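Local atomic coordinates of staphylococcal nuclease domain-containing protein 1 (PDB entry 2WAC), a protein that cleaves both DNA and RNA as an endonuclease, associates with the RNA-induced silencing complex, and binds peptides bearing symmetrically dimethylated arginine through its Tudor domain. Residues L16-S22 with Y112-L118; G78-V83 with T93-L99; D171-V177 with Q198-Q203. All coordinates share one frame; numbering follows the deposited sequence.

In the fold
This chain is the extended Tudor fragment of the longer protein, a Tudor barrel joined to an SN-like part. From the N terminus, strand 5-12 leads into strand 17-22, helix 26-42 and the Tudor barrel, and the chain returns as strand 113-118; contact 1 closes this long excursion where 17-22 and 113-118 pair in the SN-like sheet. Contact 2 lies within that excursion: residues 78-83 and 93-99 meet across the hairpin of strands 80-85 and 91-95 and the turn that follows it. Contact 3 follows in series, packing helix 172-178 on helix 193-208. It touches contact 1 through Leu118, which packs on Gly173 and Leu176, whereas contacts 2 and 3 sit on opposite sides of the chain's centre.

Contact 1 of 3, residues L16-S22 with Y112-L118; sequences LTFFAQS and YATEYAL
The Phe19 ring carries Glu115 CB over one face, 3.8 Å from its centroid, while the Phe18 ring takes Tyr116 CB over one face and has Leu118 CA at its edge, in plane. These rings point to opposite faces of an antiparallel strand pair in the sheet of the SN-like domain, where 17-22 and 113-118 run side by side. Phe18 and Tyr116 form a hydrogen-bonded pair, with Phe18 N to Tyr116 O at 2.9 Å and Tyr116 N to Phe18 O at 2.8 Å; their rings lie obliquely, planes 31° apart. Ala20 and Thr114 repeat the pattern, and Ala20 CB reaches the Tyr116 ring at CE2. On the other face, Glu115 has CG anti to the backbone N (chi1 -166°) and an extended chain, which carries its carboxylate along the Phe19 ring, planes 20° apart, with OE1 3.6 Å from Phe19 CZ. Cut back to alanine, this position would keep CB over the ring but is likely to lose the carboxylate's packing there and leave Thr17 without that acceptor. Val9 and Val7 of strand 5-12 pack against Phe18 and Ala20. The Thr17 hydroxyl also bonds Thr13 OG1, and it donates to the anti lone pair of Glu115 OE2, OG1 to OE2 2.8 Å.

Contact 2 of 3, residues G78-V83 with T93-L99; sequences GSNATV and TLPTNRL
Thr96 reaches across to the turn at Ser79 with every atom of its side chain. Its CB stands 3.7 Å from Ser79 O; from there the two branches part. OG1, between the backbone N and the carbonyl carbon (chi1 57°), is 3.1 Å from Ser79 O and hydrogen-bonded to water 3, which also donates to Gly78 O. The methyl CG2 goes the other way, over the backbone of the facing strand, 3.7 Å from Asn80 C, and ends against Ala81 CB at 4.0 Å. The backbone of the same residue fixes this placement: Thr96 N donates to Ser79 O at 2.8 Å, a nearly straight bond (173°). Water 4 also donates to Ser79 O and accepts from Asn97 N, so the carbonyl is gripped at the start of the short 3-10 turn 96-97.

Beyond it the strands pair in antiparallel fashion. Ala81 and Leu94 exchange two backbone bonds, Ala81 N to Leu94 O at 2.7 Å being the straighter. Asn80 OD1 rests near Pro95 CA. On the next pair the hydroxyls of Thr82 and Thr93 share a hydrogen bond, OG1 to OG1 3.0 Å, their side chains crossing at a slant. The buried side has Leu99 spreading its two methyls, CD1 on Ala81 CB and CD2 on Val83 CG1, while Pro52 packs on both Leu99 and Thr96. A beta hairpin followed by a short 3-10 turn into the next strand belongs to the SH3-like Tudor barrel; the hairpin's first strand lies in the region involved in dimethylarginine binding.

Contact 3 of 3, residues D171-V177 with Q198-Q203; sequences DFGKQLV and QYKAAQ
Tyr199 and Asp171 approach from opposite directions, the phenol reaching from helix 193-208 to the start of helix 172-178. Tyr199 OH donates to Asp171 OD2 at 2.6 Å, arriving on the syn side and 24° out of the carboxylate plane; OD2 itself lies at the edge of the ring, and the two planes stand 60° apart. The carboxylate is turned toward this hydroxyl with CG anti to the backbone N (chi1 179°). Its other oxygen works as the N-cap: Lys174 N donates to Asp171 OD1 at 3.2 Å, from above the carboxylate plane.

Lys174 slants across the phenol. Its CB sits over one ring face, 4.0 Å from the centroid, and the fully extended chain continues past the ring to Gln198, where CE is 3.8 Å from Gln198 O. The ammonium group meets helix 193-208 through water: water 5 bridges Lys174 NZ to Gln198 O, and water 6 bridges it to Gln198 OE1. Val177, one turn on, stands at about a right angle to Tyr199; CG2 touches ring atom CD1 at 4.1 Å, and CG1 settles against Ala202 CB at 3.9 Å and Gln203 CB. Thr162 of strand 159-164 packs on both Asp171 and Tyr199, joining the helix pair to the sheet.

One carboxylate thus serves two donors, a helix-end amide and a phenol, tying helix 193-208 to the first turn of helix 172-178; the partly positive N-terminal end of helix 172-178 and the two bonds would be expected to favour the charged form of Asp171.

Contact 1 of 3, residues L16-S22 with Y112-L118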
# COMPACT_ATOMS: atom_id res chain seq x y z
N LEU A 16 -5.29 -1.67 -6.82
CA LEU A 16 -5.99 -1.50 -5.54
C LEU A 16 -5.42 -2.32 -4.39
O LEU A 16 -6.15 -2.72 -3.47
CB LEU A 16 -7.51 -1.69 -5.69
CG LEU A 16 -8.29 -0.55 -6.36
CD1 LEU A 16 -9.74 -0.96 -6.57
CD2 LEU A 16 -8.23 0.73 -5.54
N THR A 17 -4.12 -2.60 -4.44
CA THR A 17 -3.40 -2.97 -3.24
C THR A 17 -2.98 -1.66 -2.58
O THR A 17 -2.96 -0.61 -3.23
CB THR A 17 -2.18 -3.90 -3.50
OG1 THR A 17 -1.14 -3.18 -4.18
CG2 THR A 17 -2.58 -5.13 -4.31
N PHE A 18 -2.68 -1.71 -1.29
CA PHE A 18 -2.29 -0.51 -0.56
C PHE A 18 -1.29 -0.85 0.54
O PHE A 18 -1.27 -1.98 1.03
CB PHE A 18 -3.52 0.21 0.03
CG PHE A 18 -4.30 -0.62 1.01
CD1 PHE A 18 -5.32 -1.46 0.58
CD2 PHE A 18 -4.01 -0.55 2.38
CE1 PHE A 18 -6.04 -2.23 1.49
CE2 PHE A 18 -4.73 -1.32 3.29
CZ PHE A 18 -5.75 -2.16 2.85
N PHE A 19 -0.47 0.13 0.90
CA PHE A 19 0.43 -0.00 2.03
C PHE A 19 -0.10 0.80 3.21
O PHE A 19 -0.56 1.93 3.04
CB PHE A 19 1.84 0.48 1.67
CG PHE A 19 2.59 -0.44 0.75
CD1 PHE A 19 2.29 -0.50 -0.61
CD2 PHE A 19 3.61 -1.24 1.25
CE1 PHE A 19 3.00 -1.35 -1.46
CE2 PHE A 19 4.32 -2.10 0.41
CZ PHE A 19 4.01 -2.15 -0.95
N ALA A 20 -0.03 0.20 4.39
CA ALA A 20 -0.50 0.86 5.61
C ALA A 20 0.55 0.82 6.71
O ALA A 20 1.26 -0.17 6.87
CB ALA A 20 -1.80 0.22 6.09
N GLN A 21 0.65 1.93 7.45
CA GLN A 21 1.48 2.00 8.65
C GLN A 21 0.59 1.84 9.88
O GLN A 21 -0.53 2.34 9.90
CB GLN A 21 2.20 3.34 8.74
CG GLN A 21 3.31 3.57 7.72
CD GLN A 21 3.78 5.02 7.68
OE1 GLN A 21 3.14 5.91 8.23
NE2 GLN A 21 4.91 5.25 7.01
N SER A 22 1.12 1.18 10.91
CA SER A 22 0.46 1.11 12.21
C SER A 22 0.58 2.46 12.93
O SER A 22 1.66 3.04 12.98
CB SER A 22 1.08 -0.01 13.05
OG SER A 22 0.59 0.01 14.38
N TYR A 112 8.09 -0.70 8.27
CA TYR A 112 7.00 0.04 8.94
C TYR A 112 5.73 0.19 8.10
O TYR A 112 4.72 0.69 8.58
CB TYR A 112 7.50 1.38 9.48
CG TYR A 112 8.30 1.22 10.76
CD1 TYR A 112 7.66 0.90 11.96
CD2 TYR A 112 9.68 1.37 10.76
CE1 TYR A 112 8.38 0.73 13.13
CE2 TYR A 112 10.41 1.21 11.94
CZ TYR A 112 9.76 0.89 13.11
OH TYR A 112 10.47 0.72 14.27
N ALA A 113 5.78 -0.28 6.85
CA ALA A 113 4.60 -0.36 6.00
C ALA A 113 4.36 -1.80 5.53
O ALA A 113 5.31 -2.53 5.25
CB ALA A 113 4.72 0.58 4.81
N THR A 114 3.09 -2.18 5.44
CA THR A 114 2.69 -3.53 5.03
C THR A 114 1.68 -3.44 3.89
O THR A 114 0.74 -2.65 3.95
CB THR A 114 2.08 -4.32 6.21
OG1 THR A 114 2.97 -4.27 7.33
CG2 THR A 114 1.82 -5.78 5.83
N GLU A 115 1.89 -4.25 2.85
CA GLU A 115 0.98 -4.29 1.71
C GLU A 115 -0.22 -5.21 1.94
O GLU A 115 -0.07 -6.30 2.49
CB GLU A 115 1.72 -4.70 0.43
CG GLU A 115 0.93 -4.44 -0.85
CD GLU A 115 1.71 -4.76 -2.11
OE1 GLU A 115 2.82 -5.33 -2.03
OE2 GLU A 115 1.19 -4.43 -3.21
N TYR A 116 -1.39 -4.75 1.52
CA TYR A 116 -2.63 -5.53 1.58
C TYR A 116 -3.38 -5.43 0.27
O TYR A 116 -3.21 -4.47 -0.47
CB TYR A 116 -3.54 -5.02 2.70
CG TYR A 116 -2.92 -5.03 4.07
CD1 TYR A 116 -3.00 -6.17 4.88
CD2 TYR A 116 -2.26 -3.91 4.57
CE1 TYR A 116 -2.44 -6.19 6.14
CE2 TYR A 116 -1.69 -3.92 5.84
CZ TYR A 116 -1.79 -5.06 6.62
OH TYR A 116 -1.23 -5.09 7.88
N ALA A 117 -4.22 -6.42 -0.01
CA ALA A 117 -5.18 -6.33 -1.10
C ALA A 117 -6.51 -5.85 -0.53
O ALA A 117 -6.96 -6.35 0.50
CB ALA A 117 -5.35 -7.69 -1.77
N LEU A 118 -7.13 -4.87 -1.19
CA LEU A 118 -8.46 -4.42 -0.77
C LEU A 118 -9.45 -5.55 -1.02
O LEU A 118 -9.65 -5.99 -2.15
CB LEU A 118 -8.88 -3.14 -1.51
CG LEU A 118 -10.13 -2.39 -1.01
CD1 LEU A 118 -9.95 -1.85 0.40
CD2 LEU A 118 -10.50 -1.27 -1.97
O HOH W 1 1.75 -1.98 8.79
O HOH W 2 3.89 0.64 11.11

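Contact 2 of 3, residues G78-V83 with T93-L99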
# COMPACT_ATOMS: atom_id res chain seq x y z
N GLY A 78 22.14 -3.19 -14.79
CA GLY A 78 23.28 -2.33 -15.11
C GLY A 78 23.49 -1.23 -14.08
O GLY A 78 23.69 -1.51 -12.89
N SER A 79 23.42 0.02 -14.54
CA SER A 79 23.69 1.20 -13.71
C SER A 79 22.54 1.62 -12.81
O SER A 79 22.68 2.54 -12.00
CB SER A 79 24.09 2.38 -14.60
OG SER A 79 25.23 2.07 -15.38
N ASN A 80 21.39 0.96 -12.95
CA ASN A 80 20.17 1.34 -12.25
C ASN A 80 19.57 0.18 -11.45
O ASN A 80 19.86 -0.99 -11.71
CB ASN A 80 19.13 1.87 -13.25
CG ASN A 80 19.68 3.00 -14.11
OD1 ASN A 80 19.99 4.08 -13.61
ND2 ASN A 80 19.78 2.76 -15.42
N ALA A 81 18.75 0.51 -10.46
CA ALA A 81 18.02 -0.50 -9.68
C ALA A 81 16.59 -0.06 -9.41
O ALA A 81 16.30 1.14 -9.33
CB ALA A 81 18.75 -0.79 -8.37
N THR A 82 15.70 -1.04 -9.28
CA THR A 82 14.34 -0.80 -8.85
C THR A 82 14.25 -1.11 -7.36
O THR A 82 14.56 -2.23 -6.94
CB THR A 82 13.32 -1.65 -9.65
OG1 THR A 82 13.45 -1.35 -11.04
CG2 THR A 82 11.89 -1.35 -9.19
N VAL A 83 13.85 -0.12 -6.57
CA VAL A 83 13.78 -0.26 -5.12
C VAL A 83 12.37 -0.01 -4.58
O VAL A 83 11.57 0.71 -5.18
CB VAL A 83 14.81 0.65 -4.37
CG1 VAL A 83 16.23 0.40 -4.86
CG2 VAL A 83 14.44 2.14 -4.48
N THR A 93 12.64 3.45 -9.93
CA THR A 93 13.87 3.03 -10.60
C THR A 93 14.88 4.18 -10.55
O THR A 93 14.56 5.33 -10.88
CB THR A 93 13.61 2.53 -12.03
OG1 THR A 93 12.70 1.43 -11.99
CG2 THR A 93 14.91 2.07 -12.70
N LEU A 94 16.10 3.83 -10.16
CA LEU A 94 17.08 4.77 -9.61
C LEU A 94 18.51 4.37 -9.99
O LEU A 94 18.82 3.18 -9.98
CB LEU A 94 16.95 4.71 -8.08
CG LEU A 94 17.57 5.85 -7.29
CD1 LEU A 94 17.10 7.15 -7.88
CD2 LEU A 94 17.22 5.77 -5.81
N PRO A 95 19.39 5.35 -10.33
CA PRO A 95 20.80 4.95 -10.46
C PRO A 95 21.37 4.34 -9.17
O PRO A 95 21.02 4.79 -8.07
CB PRO A 95 21.52 6.27 -10.78
CG PRO A 95 20.47 7.13 -11.38
CD PRO A 95 19.20 6.77 -10.66
N THR A 96 22.22 3.33 -9.32
CA THR A 96 22.82 2.63 -8.19
C THR A 96 23.81 3.49 -7.40
O THR A 96 24.14 3.18 -6.25
CB THR A 96 23.52 1.32 -8.62
OG1 THR A 96 24.50 1.61 -9.62
CG2 THR A 96 22.51 0.33 -9.18
N ASN A 97 24.29 4.58 -8.01
CA ASN A 97 25.13 5.54 -7.28
C ASN A 97 24.38 6.35 -6.22
O ASN A 97 24.99 7.11 -5.46
CB ASN A 97 25.96 6.43 -8.24
CG ASN A 97 25.11 7.31 -9.14
OD1 ASN A 97 24.05 7.79 -8.76
ND2 ASN A 97 25.60 7.55 -10.35
N ARG A 98 23.06 6.18 -6.16
CA ARG A 98 22.23 6.77 -5.10
C ARG A 98 21.84 5.73 -4.05
O ARG A 98 20.94 5.95 -3.23
CB ARG A 98 20.99 7.43 -5.70
CG ARG A 98 21.28 8.71 -6.46
CD ARG A 98 20.03 9.30 -7.08
NE ARG A 98 19.15 9.94 -6.08
CZ ARG A 98 19.17 11.23 -5.77
NH1 ARG A 98 20.02 12.06 -6.36
NH2 ARG A 98 18.33 11.69 -4.86
N LEU A 99 22.54 4.59 -4.09
CA LEU A 99 22.36 3.54 -3.10
C LEU A 99 23.62 3.39 -2.26
O LEU A 99 24.73 3.53 -2.77
CB LEU A 99 22.02 2.20 -3.77
CG LEU A 99 20.85 2.16 -4.76
CD1 LEU A 99 20.72 0.78 -5.38
CD2 LEU A 99 19.54 2.58 -4.12
O HOH W 3 25.48 -0.81 -11.00
O HOH W 4 24.80 4.30 -11.20

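Contact 3 of 3, residues D171-V177 with Q198-Q203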
# COMPACT_ATOMS: atom_id res chain seq x y z
N ASP A 171 -17.46 0.75 5.49
CA ASP A 171 -16.50 -0.07 4.76
C ASP A 171 -16.19 0.63 3.43
O ASP A 171 -17.06 0.72 2.56
CB ASP A 171 -17.10 -1.47 4.54
CG ASP A 171 -16.19 -2.40 3.75
OD1 ASP A 171 -15.25 -1.94 3.07
OD2 ASP A 171 -16.43 -3.63 3.80
N PHE A 172 -14.96 1.12 3.29
CA PHE A 172 -14.56 1.90 2.11
C PHE A 172 -14.60 1.13 0.79
O PHE A 172 -15.06 1.66 -0.23
CB PHE A 172 -13.17 2.54 2.31
CG PHE A 172 -13.18 3.74 3.22
CD1 PHE A 172 -13.81 4.92 2.85
CD2 PHE A 172 -12.52 3.69 4.45
CE1 PHE A 172 -13.81 6.03 3.69
CE2 PHE A 172 -12.51 4.80 5.30
CZ PHE A 172 -13.16 5.97 4.92
N GLY A 173 -14.12 -0.12 0.80
CA GLY A 173 -14.16 -0.98 -0.39
C GLY A 173 -15.58 -1.29 -0.86
O GLY A 173 -15.85 -1.28 -2.06
N LYS A 174 -16.47 -1.56 0.10
CA LYS A 174 -17.87 -1.82 -0.20
C LYS A 174 -18.57 -0.58 -0.76
O LYS A 174 -19.41 -0.68 -1.65
CB LYS A 174 -18.60 -2.32 1.06
CG LYS A 174 -20.02 -2.80 0.80
CD LYS A 174 -20.71 -3.22 2.09
CE LYS A 174 -22.14 -3.66 1.82
NZ LYS A 174 -22.82 -4.16 3.05
N GLN A 175 -18.21 0.59 -0.22
CA GLN A 175 -18.75 1.86 -0.70
C GLN A 175 -18.40 2.09 -2.17
O GLN A 175 -19.22 2.61 -2.93
CB GLN A 175 -18.28 3.03 0.16
CG GLN A 175 -19.07 4.32 -0.05
CD GLN A 175 -18.64 5.44 0.88
OE1 GLN A 175 -17.50 5.90 0.84
NE2 GLN A 175 -19.57 5.90 1.71
N LEU A 176 -17.19 1.70 -2.57
CA LEU A 176 -16.77 1.76 -3.97
C LEU A 176 -17.67 0.89 -4.85
O LEU A 176 -18.02 1.28 -5.97
CB LEU A 176 -15.30 1.31 -4.13
CG LEU A 176 -14.16 2.11 -3.50
CD1 LEU A 176 -12.83 1.42 -3.80
CD2 LEU A 176 -14.13 3.55 -3.99
N VAL A 177 -18.04 -0.28 -4.34
CA VAL A 177 -18.98 -1.18 -5.00
C VAL A 177 -20.38 -0.55 -5.10
O VAL A 177 -20.97 -0.51 -6.18
CB VAL A 177 -19.04 -2.57 -4.30
CG1 VAL A 177 -20.01 -3.51 -5.01
CG2 VAL A 177 -17.66 -3.21 -4.23
N GLN A 198 -22.71 -9.79 0.82
CA GLN A 198 -22.97 -8.37 1.07
C GLN A 198 -22.45 -7.46 -0.05
O GLN A 198 -23.15 -6.56 -0.50
CB GLN A 198 -22.43 -7.95 2.44
CG GLN A 198 -23.33 -8.40 3.60
CD GLN A 198 -22.64 -8.40 4.96
OE1 GLN A 198 -21.45 -8.14 5.08
NE2 GLN A 198 -23.42 -8.70 6.01
N TYR A 199 -21.23 -7.73 -0.52
CA TYR A 199 -20.63 -7.00 -1.64
C TYR A 199 -21.39 -7.24 -2.96
O TYR A 199 -21.52 -6.32 -3.77
CB TYR A 199 -19.14 -7.38 -1.81
CG TYR A 199 -18.17 -6.64 -0.89
CD1 TYR A 199 -17.00 -6.08 -1.40
CD2 TYR A 199 -18.42 -6.50 0.48
CE1 TYR A 199 -16.10 -5.41 -0.58
CE2 TYR A 199 -17.53 -5.83 1.31
CZ TYR A 199 -16.37 -5.29 0.77
OH TYR A 199 -15.48 -4.63 1.58
N LYS A 200 -21.88 -8.46 -3.15
CA LYS A 200 -22.73 -8.80 -4.29
C LYS A 200 -24.03 -7.99 -4.33
O LYS A 200 -24.42 -7.48 -5.38
CB LYS A 200 -23.07 -10.30 -4.29
CG LYS A 200 -21.93 -11.19 -4.72
CD LYS A 200 -21.84 -11.25 -6.24
CE LYS A 200 -20.42 -10.92 -6.69
NZ LYS A 200 -20.42 -10.48 -8.12
N ALA A 201 -24.68 -7.87 -3.17
CA ALA A 201 -25.90 -7.08 -3.02
C ALA A 201 -25.66 -5.59 -3.29
O ALA A 201 -26.50 -4.93 -3.90
CB ALA A 201 -26.50 -7.28 -1.64
N ALA A 202 -24.52 -5.08 -2.83
CA ALA A 202 -24.11 -3.70 -3.09
C ALA A 202 -23.94 -3.45 -4.59
O ALA A 202 -24.40 -2.43 -5.11
CB ALA A 202 -22.84 -3.36 -2.33
N GLN A 203 -23.28 -4.38 -5.28
CA GLN A 203 -23.11 -4.32 -6.74
C GLN A 203 -24.47 -4.28 -7.44
O GLN A 203 -24.68 -3.50 -8.37
CB GLN A 203 -22.28 -5.49 -7.26
CG GLN A 203 -22.17 -5.54 -8.78
CD GLN A 203 -21.34 -6.69 -9.29
OE1 GLN A 203 -20.11 -6.64 -9.29
NE2 GLN A 203 -22.01 -7.74 -9.75
O HOH W 5 -24.96 -5.28 1.08
O HOH W 6 -20.83 -5.75 4.28